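Local coordinates for protein putative sugar isomerase (PDB 3LMZ) that probably acts as a sugar isomerase with a xylose isomerase-like TIM-barrel fold, its substrate and reaction not yet established, at residues A[86-91]-A[112-117]; A[93-98]-A[120-125]; A[104-109]-A[127-132]; A[131-136]-A[158-163]. All coordinates share one frame; numbering follows the deposited sequence.

Contact 1. Residues A[86-91]-A[112-117]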
# COMPACT_ATOMS: atom_id res chain seq x y z
N LYS A 86 -10.19 1.88 35.47
CA LYS A 86 -9.76 1.19 36.70
C LYS A 86 -10.66 1.51 37.91
O LYS A 86 -10.34 1.10 39.03
CB LYS A 86 -8.31 1.52 37.02
CG LYS A 86 -8.09 2.99 37.40
CD LYS A 86 -6.57 3.23 37.75
CE LYS A 86 -6.19 4.71 37.83
NZ LYS A 86 -6.42 5.48 36.58
N SER A 87 -11.74 2.23 37.70
CA SER A 87 -12.69 2.51 38.77
C SER A 87 -14.07 2.73 38.19
O SER A 87 -14.21 3.04 36.98
CB SER A 87 -12.23 3.78 39.48
OG SER A 87 -12.49 4.91 38.66
N GLU A 88 -15.09 2.63 39.04
CA GLU A 88 -16.45 2.84 38.59
C GLU A 88 -16.60 4.27 38.05
O GLU A 88 -17.35 4.49 37.09
CB GLU A 88 -17.43 2.66 39.77
CG GLU A 88 -17.57 1.25 40.17
CD GLU A 88 -18.68 1.02 41.22
OE1 GLU A 88 -19.35 1.99 41.64
OE2 GLU A 88 -18.86 -0.15 41.57
N GLU A 89 -15.95 5.24 38.69
CA GLU A 89 -16.02 6.63 38.22
C GLU A 89 -15.49 6.76 36.78
O GLU A 89 -16.08 7.47 35.95
CB GLU A 89 -15.23 7.59 39.13
CG GLU A 89 -15.41 9.06 38.76
CD GLU A 89 -14.13 9.88 38.96
OE1 GLU A 89 -13.88 10.33 40.10
OE2 GLU A 89 -13.40 10.08 37.95
N GLU A 90 -14.38 6.10 36.46
CA GLU A 90 -13.86 6.16 35.10
C GLU A 90 -14.86 5.57 34.11
O GLU A 90 -14.95 6.02 32.98
CB GLU A 90 -12.48 5.47 35.02
CG GLU A 90 -11.40 6.31 35.70
CD GLU A 90 -9.99 5.68 35.63
OE1 GLU A 90 -9.80 4.66 34.93
OE2 GLU A 90 -9.05 6.27 36.24
N ILE A 91 -15.51 4.49 34.52
CA ILE A 91 -16.51 3.85 33.68
C ILE A 91 -17.66 4.83 33.46
O ILE A 91 -18.18 5.01 32.36
CB ILE A 91 -16.95 2.52 34.21
CG1 ILE A 91 -15.75 1.57 34.31
CG2 ILE A 91 -18.08 1.92 33.29
CD1 ILE A 91 -16.05 0.29 35.05
N TYR A 112 -10.66 -6.49 35.58
CA TYR A 112 -11.58 -7.66 35.62
C TYR A 112 -12.71 -7.48 36.62
O TYR A 112 -13.83 -7.84 36.35
CB TYR A 112 -10.82 -8.95 36.04
CG TYR A 112 -9.94 -9.58 34.98
CD1 TYR A 112 -10.40 -9.89 33.72
CD2 TYR A 112 -8.65 -9.99 35.29
CE1 TYR A 112 -9.58 -10.45 32.78
CE2 TYR A 112 -7.82 -10.60 34.34
CZ TYR A 112 -8.30 -10.82 33.07
OH TYR A 112 -7.55 -11.42 32.06
N GLU A 113 -12.38 -6.96 37.79
CA GLU A 113 -13.39 -6.85 38.86
C GLU A 113 -14.48 -5.87 38.54
O GLU A 113 -15.49 -5.80 39.25
CB GLU A 113 -12.73 -6.52 40.22
CG GLU A 113 -12.15 -5.15 40.41
CD GLU A 113 -10.72 -4.95 39.85
OE1 GLU A 113 -10.12 -5.90 39.24
OE2 GLU A 113 -10.19 -3.80 40.05
N LEU A 114 -14.26 -5.04 37.53
CA LEU A 114 -15.23 -4.06 37.07
C LEU A 114 -16.15 -4.51 35.97
O LEU A 114 -17.05 -3.75 35.56
CB LEU A 114 -14.54 -2.75 36.66
CG LEU A 114 -13.76 -2.03 37.76
CD1 LEU A 114 -12.94 -0.87 37.19
CD2 LEU A 114 -14.71 -1.57 38.89
N LEU A 115 -16.00 -5.75 35.49
CA LEU A 115 -16.88 -6.27 34.46
C LEU A 115 -18.38 -6.26 34.84
O LEU A 115 -19.24 -5.89 34.03
CB LEU A 115 -16.43 -7.65 34.03
CG LEU A 115 -15.17 -7.61 33.13
CD1 LEU A 115 -14.61 -9.02 32.99
CD2 LEU A 115 -15.39 -6.99 31.79
N PRO A 116 -18.72 -6.59 36.11
CA PRO A 116 -20.13 -6.43 36.48
C PRO A 116 -20.67 -4.99 36.33
O PRO A 116 -21.81 -4.74 35.93
CB PRO A 116 -20.14 -6.87 37.95
CG PRO A 116 -18.97 -7.82 38.05
CD PRO A 116 -17.90 -7.25 37.15
N TYR A 117 -19.83 -4.00 36.64
CA TYR A 117 -20.23 -2.62 36.45
C TYR A 117 -20.38 -2.24 34.98
O TYR A 117 -21.30 -1.53 34.59
CB TYR A 117 -19.25 -1.70 37.19
CG TYR A 117 -19.82 -0.31 37.43
CD1 TYR A 117 -20.76 -0.11 38.42
CD2 TYR A 117 -19.40 0.79 36.72
CE1 TYR A 117 -21.31 1.13 38.69
CE2 TYR A 117 -19.95 2.06 36.94
CZ TYR A 117 -20.88 2.22 37.98
OH TYR A 117 -21.47 3.46 38.23

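Contact 2. Residues A[93-98]-A[120-125]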
# COMPACT_ATOMS: atom_id res chain seq x y z
N ARG A 93 -17.64 8.06 33.62
CA ARG A 93 -17.18 9.12 32.74
C ARG A 93 -17.08 8.68 31.27
O ARG A 93 -17.45 9.45 30.35
CB ARG A 93 -15.88 9.73 33.22
CG ARG A 93 -16.12 10.55 34.46
CD ARG A 93 -14.90 11.12 35.03
NE ARG A 93 -15.23 11.93 36.19
CZ ARG A 93 -14.34 12.57 36.93
NH1 ARG A 93 -13.05 12.49 36.63
NH2 ARG A 93 -14.74 13.28 37.98
N ALA A 94 -16.64 7.44 31.04
CA ALA A 94 -16.49 6.95 29.65
C ALA A 94 -17.84 6.76 28.94
O ALA A 94 -17.96 7.08 27.78
CB ALA A 94 -15.70 5.63 29.66
N PHE A 95 -18.84 6.26 29.67
CA PHE A 95 -20.15 6.04 29.07
C PHE A 95 -20.78 7.42 28.80
O PHE A 95 -21.39 7.60 27.75
CB PHE A 95 -21.01 5.12 29.95
CG PHE A 95 -20.83 3.68 29.67
CD1 PHE A 95 -19.73 3.02 30.17
CD2 PHE A 95 -21.70 2.98 28.87
CE1 PHE A 95 -19.55 1.67 29.91
CE2 PHE A 95 -21.54 1.64 28.61
CZ PHE A 95 -20.43 0.98 29.13
N ASP A 96 -20.67 8.35 29.73
CA ASP A 96 -21.27 9.66 29.47
C ASP A 96 -20.58 10.35 28.27
O ASP A 96 -21.24 10.88 27.37
CB ASP A 96 -21.23 10.52 30.74
CG ASP A 96 -21.79 11.90 30.51
OD1 ASP A 96 -22.93 12.02 30.03
OD2 ASP A 96 -21.06 12.86 30.79
N TYR A 97 -19.26 10.24 28.20
CA TYR A 97 -18.51 10.77 27.06
C TYR A 97 -18.97 10.14 25.74
O TYR A 97 -19.32 10.85 24.78
CB TYR A 97 -17.05 10.50 27.32
CG TYR A 97 -16.09 10.66 26.14
CD1 TYR A 97 -15.71 11.92 25.67
CD2 TYR A 97 -15.40 9.55 25.66
CE1 TYR A 97 -14.73 12.05 24.67
CE2 TYR A 97 -14.42 9.66 24.65
CZ TYR A 97 -14.07 10.88 24.18
OH TYR A 97 -13.04 10.94 23.26
N ALA A 98 -19.12 8.81 25.70
CA ALA A 98 -19.62 8.19 24.49
C ALA A 98 -20.99 8.77 24.05
O ALA A 98 -21.24 9.03 22.90
CB ALA A 98 -19.70 6.71 24.62
N LYS A 120 -23.76 -3.45 34.02
CA LYS A 120 -24.77 -2.47 34.45
C LYS A 120 -24.85 -1.29 33.47
O LYS A 120 -25.94 -0.84 33.07
CB LYS A 120 -24.40 -1.94 35.86
CG LYS A 120 -25.42 -1.06 36.49
CD LYS A 120 -24.90 -0.43 37.79
CE LYS A 120 -25.55 -0.94 38.97
NZ LYS A 120 -25.05 -0.23 40.19
N LYS A 121 -23.69 -0.80 33.01
CA LYS A 121 -23.66 0.40 32.17
C LYS A 121 -24.10 0.11 30.71
O LYS A 121 -24.85 0.93 30.16
CB LYS A 121 -22.26 1.05 32.23
CG LYS A 121 -22.01 1.76 33.58
CD LYS A 121 -22.75 3.11 33.61
CE LYS A 121 -22.80 3.77 34.96
NZ LYS A 121 -23.39 5.17 34.82
N VAL A 122 -23.79 -1.07 30.18
CA VAL A 122 -24.29 -1.36 28.86
C VAL A 122 -25.80 -1.47 28.90
O VAL A 122 -26.45 -1.08 27.92
CB VAL A 122 -23.66 -2.61 28.11
CG1 VAL A 122 -22.15 -2.46 27.89
CG2 VAL A 122 -23.91 -3.90 28.82
N LYS A 123 -26.41 -1.94 30.02
CA LYS A 123 -27.87 -1.97 30.14
C LYS A 123 -28.48 -0.57 30.22
O LYS A 123 -29.51 -0.30 29.64
CB LYS A 123 -28.24 -2.79 31.38
CG LYS A 123 -28.02 -4.29 31.18
CD LYS A 123 -28.29 -5.08 32.47
CE LYS A 123 -28.45 -6.57 32.24
NZ LYS A 123 -27.24 -7.28 31.63
N GLU A 124 -27.81 0.31 30.96
CA GLU A 124 -28.28 1.66 31.17
C GLU A 124 -28.27 2.45 29.87
O GLU A 124 -29.20 3.23 29.58
CB GLU A 124 -27.42 2.34 32.23
CG GLU A 124 -27.77 3.79 32.44
CD GLU A 124 -26.90 4.53 33.41
OE1 GLU A 124 -25.91 3.96 33.91
OE2 GLU A 124 -27.18 5.74 33.66
N TYR A 125 -27.24 2.30 29.05
CA TYR A 125 -27.00 3.14 27.88
C TYR A 125 -27.35 2.47 26.54
O TYR A 125 -27.48 3.15 25.52
CB TYR A 125 -25.54 3.60 27.81
CG TYR A 125 -25.20 4.69 28.74
CD1 TYR A 125 -24.94 4.41 30.07
CD2 TYR A 125 -25.14 6.01 28.32
CE1 TYR A 125 -24.65 5.42 30.96
CE2 TYR A 125 -24.83 7.04 29.18
CZ TYR A 125 -24.59 6.75 30.52
OH TYR A 125 -24.31 7.77 31.40

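Contact 3. Residues A[104-109]-A[127-132]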
# COMPACT_ATOMS: atom_id res chain seq x y z
N LYS A 104 -22.16 4.56 19.83
CA LYS A 104 -22.82 3.48 20.56
C LYS A 104 -21.88 2.31 20.80
O LYS A 104 -22.36 1.21 21.17
CB LYS A 104 -24.10 3.05 19.86
CG LYS A 104 -25.02 4.24 19.75
CD LYS A 104 -26.44 3.91 19.54
CE LYS A 104 -27.25 5.26 19.44
NZ LYS A 104 -26.44 6.44 18.89
N LEU A 105 -20.59 2.53 20.55
CA LEU A 105 -19.55 1.50 20.72
C LEU A 105 -18.37 2.16 21.46
O LEU A 105 -17.83 3.21 21.07
CB LEU A 105 -19.05 0.97 19.36
CG LEU A 105 -17.88 -0.02 19.36
CD1 LEU A 105 -18.18 -1.23 20.18
CD2 LEU A 105 -17.46 -0.39 17.88
N ILE A 106 -18.00 1.49 22.54
CA ILE A 106 -16.89 1.88 23.39
C ILE A 106 -15.87 0.73 23.37
O ILE A 106 -16.22 -0.43 23.58
CB ILE A 106 -17.34 2.09 24.86
CG1 ILE A 106 -18.32 3.24 24.97
CG2 ILE A 106 -16.12 2.29 25.79
CD1 ILE A 106 -18.95 3.44 26.42
N VAL A 107 -14.63 1.07 23.01
CA VAL A 107 -13.49 0.15 23.09
C VAL A 107 -12.81 0.48 24.43
O VAL A 107 -12.43 1.61 24.74
CB VAL A 107 -12.56 0.28 21.88
CG1 VAL A 107 -11.46 -0.81 21.96
CG2 VAL A 107 -13.39 0.17 20.54
N GLY A 108 -12.71 -0.54 25.29
CA GLY A 108 -12.28 -0.36 26.68
C GLY A 108 -11.29 -1.39 27.18
O GLY A 108 -11.14 -2.46 26.56
N VAL A 109 -10.62 -1.03 28.27
CA VAL A 109 -9.83 -1.97 29.01
C VAL A 109 -10.20 -1.83 30.48
O VAL A 109 -9.57 -1.08 31.21
CB VAL A 109 -8.32 -1.76 28.76
CG1 VAL A 109 -7.48 -2.89 29.41
CG2 VAL A 109 -8.06 -1.68 27.24
N PHE A 127 -25.30 0.43 24.81
CA PHE A 127 -24.08 0.51 24.00
C PHE A 127 -23.40 -0.88 23.96
O PHE A 127 -23.60 -1.71 24.87
CB PHE A 127 -23.04 1.49 24.61
CG PHE A 127 -23.46 2.93 24.63
CD1 PHE A 127 -24.47 3.43 23.85
CD2 PHE A 127 -22.73 3.83 25.43
CE1 PHE A 127 -24.81 4.78 23.87
CE2 PHE A 127 -23.05 5.17 25.44
CZ PHE A 127 -24.06 5.64 24.67
N HIS A 128 -22.66 -1.14 22.89
CA HIS A 128 -21.73 -2.25 22.84
C HIS A 128 -20.39 -1.78 23.43
O HIS A 128 -20.02 -0.61 23.36
CB HIS A 128 -21.58 -2.77 21.43
CG HIS A 128 -22.72 -3.63 20.96
ND1 HIS A 128 -23.94 -3.08 20.60
CD2 HIS A 128 -22.84 -4.96 20.80
CE1 HIS A 128 -24.75 -4.06 20.22
NE2 HIS A 128 -24.09 -5.21 20.31
N TYR A 129 -19.67 -2.72 24.02
CA TYR A 129 -18.43 -2.50 24.71
C TYR A 129 -17.44 -3.59 24.28
O TYR A 129 -17.70 -4.78 24.48
CB TYR A 129 -18.65 -2.57 26.22
CG TYR A 129 -17.48 -2.13 27.05
CD1 TYR A 129 -16.41 -2.98 27.27
CD2 TYR A 129 -17.44 -0.89 27.69
CE1 TYR A 129 -15.33 -2.60 28.05
CE2 TYR A 129 -16.38 -0.51 28.46
CZ TYR A 129 -15.35 -1.37 28.68
OH TYR A 129 -14.29 -0.98 29.46
N ALA A 130 -16.34 -3.18 23.65
CA ALA A 130 -15.37 -4.08 23.05
C ALA A 130 -14.06 -3.98 23.84
O ALA A 130 -13.43 -2.95 23.81
CB ALA A 130 -15.12 -3.72 21.58
N ILE A 131 -13.69 -5.06 24.52
CA ILE A 131 -12.47 -5.11 25.35
C ILE A 131 -11.25 -5.35 24.42
O ILE A 131 -11.21 -6.34 23.65
CB ILE A 131 -12.53 -6.22 26.42
CG1 ILE A 131 -13.67 -5.96 27.40
CG2 ILE A 131 -11.17 -6.33 27.12
CD1 ILE A 131 -14.09 -7.11 28.23
N HIS A 132 -10.25 -4.46 24.51
CA HIS A 132 -9.04 -4.60 23.67
C HIS A 132 -8.05 -5.59 24.28
O HIS A 132 -7.37 -5.26 25.24
CB HIS A 132 -8.34 -3.24 23.40
CG HIS A 132 -7.28 -3.35 22.35
ND1 HIS A 132 -6.18 -2.52 22.29
CD2 HIS A 132 -7.15 -4.22 21.32
CE1 HIS A 132 -5.42 -2.88 21.26
NE2 HIS A 132 -5.97 -3.91 20.66
O HOH W 1 -25.37 -0.45 20.88

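Contact 4. Residues A[131-136]-A[158-163]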
# COMPACT_ATOMS: atom_id res chain seq x y z
N ILE A 131 -13.69 -5.06 24.52
CA ILE A 131 -12.47 -5.11 25.35
C ILE A 131 -11.25 -5.35 24.42
O ILE A 131 -11.21 -6.34 23.65
CB ILE A 131 -12.53 -6.22 26.42
CG1 ILE A 131 -13.67 -5.96 27.40
CG2 ILE A 131 -11.17 -6.33 27.12
CD1 ILE A 131 -14.09 -7.11 28.23
N HIS A 132 -10.25 -4.46 24.51
CA HIS A 132 -9.04 -4.60 23.67
C HIS A 132 -8.05 -5.59 24.28
O HIS A 132 -7.37 -5.26 25.24
CB HIS A 132 -8.34 -3.24 23.40
CG HIS A 132 -7.28 -3.35 22.35
ND1 HIS A 132 -6.18 -2.52 22.29
CD2 HIS A 132 -7.15 -4.22 21.32
CE1 HIS A 132 -5.42 -2.88 21.26
NE2 HIS A 132 -5.97 -3.91 20.66
N LEU A 133 -7.92 -6.74 23.62
CA LEU A 133 -6.96 -7.77 24.06
C LEU A 133 -5.56 -7.31 23.68
O LEU A 133 -5.37 -6.59 22.72
CB LEU A 133 -7.33 -9.13 23.50
CG LEU A 133 -7.19 -9.32 21.99
CD1 LEU A 133 -5.76 -9.82 21.60
CD2 LEU A 133 -8.25 -10.26 21.33
N HIS A 134 -4.57 -7.77 24.45
CA HIS A 134 -3.26 -7.11 24.52
C HIS A 134 -2.03 -7.96 24.31
O HIS A 134 -0.94 -7.39 24.27
CB HIS A 134 -3.13 -6.37 25.84
CG HIS A 134 -3.87 -5.09 25.86
ND1 HIS A 134 -4.58 -4.66 26.96
CD2 HIS A 134 -3.98 -4.11 24.92
CE1 HIS A 134 -5.14 -3.49 26.68
NE2 HIS A 134 -4.77 -3.12 25.46
N GLY A 135 -2.20 -9.25 24.11
CA GLY A 135 -1.08 -10.14 23.82
C GLY A 135 -0.26 -10.54 25.02
O GLY A 135 -0.60 -10.26 26.18
N PRO A 136 0.82 -11.26 24.75
CA PRO A 136 1.52 -11.98 25.78
C PRO A 136 2.32 -11.11 26.74
O PRO A 136 2.70 -11.66 27.78
CB PRO A 136 2.47 -12.89 25.01
CG PRO A 136 2.73 -12.15 23.73
CD PRO A 136 1.39 -11.49 23.42
N ILE A 158 -21.34 -6.98 25.66
CA ILE A 158 -19.96 -6.95 26.07
C ILE A 158 -19.18 -8.02 25.30
O ILE A 158 -19.53 -9.17 25.26
CB ILE A 158 -19.78 -7.19 27.55
CG1 ILE A 158 -20.62 -6.22 28.39
CG2 ILE A 158 -18.31 -7.04 27.87
CD1 ILE A 158 -20.64 -6.52 29.92
N GLY A 159 -18.13 -7.58 24.62
CA GLY A 159 -17.27 -8.50 23.87
C GLY A 159 -15.84 -7.99 23.78
O GLY A 159 -15.33 -7.36 24.68
N MSE A 160 -15.28 -8.23 22.61
CA MSE A 160 -13.87 -7.95 22.32
C MSE A 160 -13.68 -7.07 21.10
O MSE A 160 -14.49 -7.04 20.17
CB MSE A 160 -13.05 -9.26 22.12
CG MSE A 160 -13.34 -10.02 20.83
SE MSE A 160 -12.41 -11.69 20.83
CE MSE A 160 -13.53 -12.60 22.09
N CYS A 161 -12.55 -6.33 21.17
CA CYS A 161 -11.85 -5.73 20.03
C CYS A 161 -10.79 -6.78 19.71
O CYS A 161 -9.78 -6.96 20.44
CB CYS A 161 -11.24 -4.35 20.39
SG CYS A 161 -10.22 -3.84 19.02
N LEU A 162 -11.10 -7.54 18.66
CA LEU A 162 -10.23 -8.65 18.26
C LEU A 162 -9.01 -8.02 17.63
O LEU A 162 -9.05 -7.53 16.50
CB LEU A 162 -10.88 -9.63 17.29
CG LEU A 162 -9.96 -10.69 16.70
CD1 LEU A 162 -9.36 -11.56 17.76
CD2 LEU A 162 -10.73 -11.47 15.67
N ASP A 163 -7.88 -8.11 18.32
CA ASP A 163 -6.60 -7.58 17.80
C ASP A 163 -5.87 -8.79 17.22
O ASP A 163 -5.35 -9.66 17.92
CB ASP A 163 -5.82 -6.91 18.93
CG ASP A 163 -4.55 -6.20 18.44
OD1 ASP A 163 -3.80 -6.87 17.68
OD2 ASP A 163 -4.42 -4.98 18.81

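Contact 1. Residues A[86-91]-A[112-117]
Glu88 lies across the ring of Tyr117, the two side chains meeting at about a right angle. Its CG stands 3.7 Å from the ring centroid and 5° off the normal, a CH-pi contact over the centre of one face. Beyond CG the chain is extended, and the carboxylate stacks within 6° of parallel to the ring, OE1 lying 3.6 Å from Tyr117 CE1. Ile91 takes the edge of the same ring, its CD1 3.8 Å from Tyr117 CD2, and the same terminal methyl also rests on Leu114 CB. Leu114 in turn lays CD1 on the peptide between Lys86 and Ser87, 3.4 Å from Ser87 N. Behind these residues the start of helix 88-101 is firmly set: Ser87, a good N-cap because its short hydroxyl can reach forward to a backbone N-H of the first turn, accepts from Glu90 N at OG (3.1 Å), and Glu90 OE2 receives Lys86 NZ on its syn side in a salt bridge of 2.8 Å. The Tyr117 hydroxyl is bonded to Asp92 OD1. What joins the two segments is van der Waals and CH-pi packing. A long glutamate suits this exposed position, since its methylenes can cover an aromatic face while its charged end stays near solvent.

Contact 2. Residues A[93-98]-A[120-125]
Phe95 and Lys121 mark the nearest backbone approach, with 7.3 Å between their CA atoms, of two helical segments that run in the same direction at 25° with axes 11.0 Å apart. So wide a separation is bridged by large side chains, and Phe95 does most of the work. Its ring extends across to Lys121. There Lys121 CB sits over the centre of one ring face, 3.5 Å from the centroid, in a CH-pi contact. Lys121 suits a partly exposed place: its first methylene covers the ring, while the chain bends at chi2 (-77°) and carries the ammonium off to a salt bridge between NZ and Glu124 OE1 at 2.9 Å, with Asp92 as a second acidic partner. Phe95 CZ also meets Val122 CG1 at 4.0 Å. Tyr125 approaches from the next helical turn. Its ring is inclined 49° to that of Phe95, and CD1 comes 3.7 Å from Phe95 CD2. One face of Tyr125 also receives Phe95 CB, offset from the centre toward the rim, while its hydroxyl extends past the backbone of Asp96 on the exposed side. Helix 88-101 and helix 115-125 thus pack side by side on the outside of the barrel. Beneath them Phe95 reaches Ile106 of strand 105-110 and Tyr129 of strand 128-132, Val122 also rests on Tyr129, and Phe127 adds its ring to the aromatic cluster.

Contact 3. Residues A[104-109]-A[127-132]
Ile106 and Tyr129 are paired across two parallel strands, and their side chains leave the same face of the sheet, toward the outer helices. Ile106 CG2 lies 3.9 Å from Tyr129 CE2. Tyr129 CG is anti to the backbone N (chi1 -170°), and the ring beyond it lies over the neighbouring strand, where it covers Ile106 O and the hydroxyl comes 3.5 Å from Gly108 CA. Glycine suits this position because the phenol occupies the room a side chain would need. Beside them Ile106 CD1 touches Phe127 CD2 at 3.9 Å. The barrel-interior face carries Leu105, Val107, His128 and Ala130; there Leu105 CD1 meets His128 CB at 3.9 Å and reaches on toward the small Ala130 CB. Five backbone bonds join the strands, running from His128 N to Lys104 O at one end and from His132 N to Gly108 O at the other; the shortest is Ala130 N to Ile106 O, 2.8 Å with an N-H...O angle of 168°. A water 3.0 Å from His128 ND1 also makes a weak bond to Lys104 O. The backbone polarity is thus largely met within the sheet, whereas the buried Tyr129 OH has no hydrogen-bond partner in the model: this tyrosine works chiefly through its ring.

Contact 4. Residues A[131-136]-A[158-163]
Ile131 and His132 pair in parallel with Met160 (present as selenomethionine) and Cys161 in a beta-alpha-beta unit of the TIM barrel, strand 128-132 and strand 158-163 being joined through helix 144-151. Two backbone bonds of 2.8 Å hold the pairing, Ile131 N to Gly159 O and Cys161 N to Ile131 O; the second donor stands well above the carbonyl plane. Past His132 the chains diverge, and Leu133 packs between them. Its CG takes the crowded position between backbone N and carbonyl carbon (chi1 69°), and the branched end turns to strand 158-163, CD2 lying 4.0 Å from Leu162 CD1 and CD1 3.9 Å from Asp163 CB. On the outer face Ile131 CD1 meets Ile158 CG2 at 4.2 Å. Inside the barrel, Cys161 SG sits obliquely by the His132 ring. Where the strands end, ND1 of His132 and NE2 of His134 bind a citrate, probably from the crystallisation liquor, consistent with a pocket at this end of the barrel. Asp163 suits its place by dividing its oxygens: OD1 caps His166 N, and OD2 pairs with Lys191. On its anti lone pair OD2 also accepts a hydrogen bond from His132 NE2; the two atoms are 2.6 Å apart, and OD2 lies 8° out of the imidazole plane.

How the contacts relate
Contacts 1 and 2 are successive levels of one interface, between helix 88-101 and helix 115-125, with centres 11 Å apart. Contact 3, about 10 Å from the centre of contact 2, is the layer beneath: Phe95 and Ala98 press on Ile106, and Val122 on Phe127. Along the chain the segments of contacts 1, 2 and 3 interleave, as expected where consecutive beta-alpha units of a barrel pack side by side. Contact 4 opens where contact 3 ends, shares Ile131 and His132 with it and carries the same sheet on to strand 158-163; their centres are 10 Å apart. Together they run from the helical outer wall to the citrate site, which may mark a pocket, about 16 Å between the centres of contacts 1 and 4.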